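Local structure of fusolin (Unidentified entomopoxvirus, 4OW5) at residues Q208-V213 against C228-F233. The protein probably binds chitin through a lytic polysaccharide monooxygenase-like domain and enhances the virulence of the insect virus, crystallizing in vivo into viral spindles. Sequence-based numbering, arbitrary orientation.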
loop_
_atom_site.group_PDB
_atom_site.type_symbol
_atom_site.label_atom_id
_atom_site.label_comp_id
_atom_site.label_asym_id
_atom_site.label_seq_id
_atom_site.Cartn_x
_atom_site.Cartn_y
_atom_site.Cartn_z
ATOM N N GLN A 208 2.665 2.511 4.708
ATOM C CA GLN A 208 2.234 2.685 6.077
ATOM C C GLN A 208 3.450 3.113 6.904
ATOM O O GLN A 208 4.548 2.601 6.699
ATOM C CB GLN A 208 1.595 1.410 6.607
ATOM C CG GLN A 208 1.164 1.556 8.023
ATOM C CD GLN A 208 0.265 0.471 8.512
ATOM O OE1 GLN A 208 -0.414 -0.225 7.746
ATOM N NE2 GLN A 208 0.274 0.277 9.798
ATOM N N PHE A 209 3.277 4.133 7.731
ATOM C CA PHE A 209 4.362 4.709 8.506
ATOM C C PHE A 209 3.965 4.906 9.953
ATOM O O PHE A 209 2.822 4.667 10.346
ATOM C CB PHE A 209 4.802 6.043 7.866
ATOM C CG PHE A 209 3.759 7.121 7.814
ATOM C CD1 PHE A 209 2.823 7.154 6.794
ATOM C CD2 PHE A 209 3.722 8.118 8.776
ATOM C CE1 PHE A 209 1.914 8.200 6.701
ATOM C CE2 PHE A 209 2.765 9.119 8.731
ATOM C CZ PHE A 209 1.892 9.184 7.672
ATOM N N VAL A 210 4.933 5.328 10.747
ATOM C CA VAL A 210 4.780 5.571 12.166
ATOM C C VAL A 210 5.147 7.010 12.455
ATOM O O VAL A 210 6.120 7.551 11.902
ATOM C CB VAL A 210 5.632 4.557 13.038
ATOM C CG1 VAL A 210 5.808 5.040 14.489
ATOM C CG2 VAL A 210 5.027 3.177 13.009
ATOM N N LEU A 211 4.328 7.636 13.296
ATOM C CA LEU A 211 4.582 8.948 13.884
ATOM C C LEU A 211 4.942 8.671 15.334
ATOM O O LEU A 211 4.292 7.829 15.956
ATOM C CB LEU A 211 3.376 9.896 13.759
ATOM C CG LEU A 211 3.045 10.294 12.313
ATOM C CD1 LEU A 211 1.764 11.034 12.203
ATOM C CD2 LEU A 211 4.148 11.112 11.707
ATOM N N TYR A 212 6.054 9.218 15.800
ATOM C CA TYR A 212 6.526 9.045 17.167
ATOM C C TYR A 212 6.427 10.381 17.900
ATOM O O TYR A 212 6.929 11.377 17.409
ATOM C CB TYR A 212 7.944 8.529 17.171
ATOM C CG TYR A 212 8.414 7.917 18.475
ATOM C CD1 TYR A 212 7.684 6.904 19.099
ATOM C CD2 TYR A 212 9.584 8.349 19.090
ATOM C CE1 TYR A 212 8.128 6.316 20.271
ATOM C CE2 TYR A 212 10.066 7.727 20.231
ATOM C CZ TYR A 212 9.325 6.733 20.837
ATOM O OH TYR A 212 9.850 6.100 21.925
ATOM N N VAL A 213 5.714 10.403 19.014
ATOM C CA VAL A 213 5.473 11.627 19.794
ATOM C C VAL A 213 6.075 11.464 21.177
ATOM O O VAL A 213 5.771 10.497 21.900
ATOM C CB VAL A 213 3.972 11.954 19.905
ATOM C CG1 VAL A 213 3.734 13.204 20.765
ATOM C CG2 VAL A 213 3.353 12.156 18.533
ATOM N N CYS A 228 3.853 5.696 19.861
ATOM C CA CYS A 228 3.819 5.387 18.444
ATOM C C CYS A 228 2.408 5.519 17.946
ATOM O O CYS A 228 1.489 5.067 18.616
ATOM C CB CYS A 228 4.341 3.971 18.180
ATOM S SG CYS A 228 6.095 3.780 18.520
ATOM N N ALA A 229 2.228 6.100 16.763
ATOM C CA ALA A 229 0.935 6.176 16.084
ATOM C C ALA A 229 1.130 5.656 14.653
ATOM O O ALA A 229 2.018 6.124 13.946
ATOM C CB ALA A 229 0.417 7.582 16.073
ATOM N N ASP A 230 0.314 4.699 14.255
ATOM C CA ASP A 230 0.346 4.079 12.923
ATOM C C ASP A 230 -0.567 4.858 11.969
ATOM O O ASP A 230 -1.712 5.169 12.300
ATOM C CB ASP A 230 -0.080 2.619 13.011
ATOM C CG ASP A 230 0.798 1.828 13.970
ATOM O OD1 ASP A 230 2.013 1.653 13.661
ATOM O OD2 ASP A 230 0.281 1.394 15.041
ATOM N N VAL A 231 -0.067 5.175 10.810
ATOM C CA VAL A 231 -0.758 6.010 9.819
ATOM C C VAL A 231 -0.469 5.539 8.383
ATOM O O VAL A 231 0.633 5.091 8.067
ATOM C CB VAL A 231 -0.315 7.515 9.969
ATOM C CG1 VAL A 231 -1.134 8.468 9.071
ATOM C CG2 VAL A 231 -0.336 8.004 11.412
ATOM N N ILE A 232 -1.441 5.775 7.493
ATOM C CA ILE A 232 -1.315 5.511 6.076
ATOM C C ILE A 232 -2.110 6.542 5.295
ATOM O O ILE A 232 -3.200 6.931 5.698
ATOM C CB ILE A 232 -1.732 4.064 5.683
ATOM C CG1 ILE A 232 -1.103 3.689 4.333
ATOM C CG2 ILE A 232 -3.252 3.848 5.689
ATOM C CD1 ILE A 232 -1.370 2.213 3.894
ATOM N N PHE A 233 -1.571 6.977 4.174
ATOM C CA PHE A 233 -2.298 7.844 3.274
ATOM C C PHE A 233 -3.054 6.942 2.289
ATOM O O PHE A 233 -2.497 5.945 1.844
ATOM C CB PHE A 233 -1.332 8.814 2.555
ATOM C CG PHE A 233 -0.857 9.890 3.494
ATOM C CD1 PHE A 233 -1.734 10.844 3.970
ATOM C CD2 PHE A 233 0.469 9.951 3.898
ATOM C CE1 PHE A 233 -1.318 11.807 4.872
ATOM C CE2 PHE A 233 0.897 10.949 4.767
ATOM C CZ PHE A 233 -0.001 11.892 5.226
HETATM O O HOH W 1 2.441 1.992 10.994
#
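Phe-209 lays its ring over Val-231, its partner in an antiparallel hydrogen-bonded pair of the hairpin made by strands 209-217 and 223-234. With CG between backbone N and carbonyl carbon (chi1 62°), the ring folds back across the neighbouring strand. Val-231 CB fills the hollow under one face, 3.9 Å from the ring centroid in a CH-pi contact; its CG1 slips out past Phe-209 CZ, while CG2 sits 3.8 Å from Leu-211 CD1. Beyond, the Phe-233 ring comes in obliquely at the outer end of Phe-209, Phe-233 CE2 lying 3.5 Å from Phe-209 CE1, with planes 29° apart but slid so that they barely overlap. Ile-153, Ile-122 and Phe-136 add to this apolar layer, which faces strand 131-140 of the other sheet in the fibronectin type III-like sandwich. On the opposite face, Cys-228 SG, disulfide-bonded to Cys-93, lies obliquely beside the Tyr-212 ring, 3.6 Å from CD1. Val-210 CG2 runs alongside Asp-230, 3.4 Å from OD1. One water joins Gln-208 NE2, Phe-209 O and Asp-230 OD1, accepting from the amide and donating to both oxygens; Trp-117 O also takes NE2, and Arg-10 forms a salt bridge with OD1. Two pairs of backbone bonds, among them Phe-209 N to Val-231 O at 2.8 Å, fix the register. The hairpin thus turns a greasy face inward, while the buried carboxylate opposite is probably kept ionised by Arg-10 and the water.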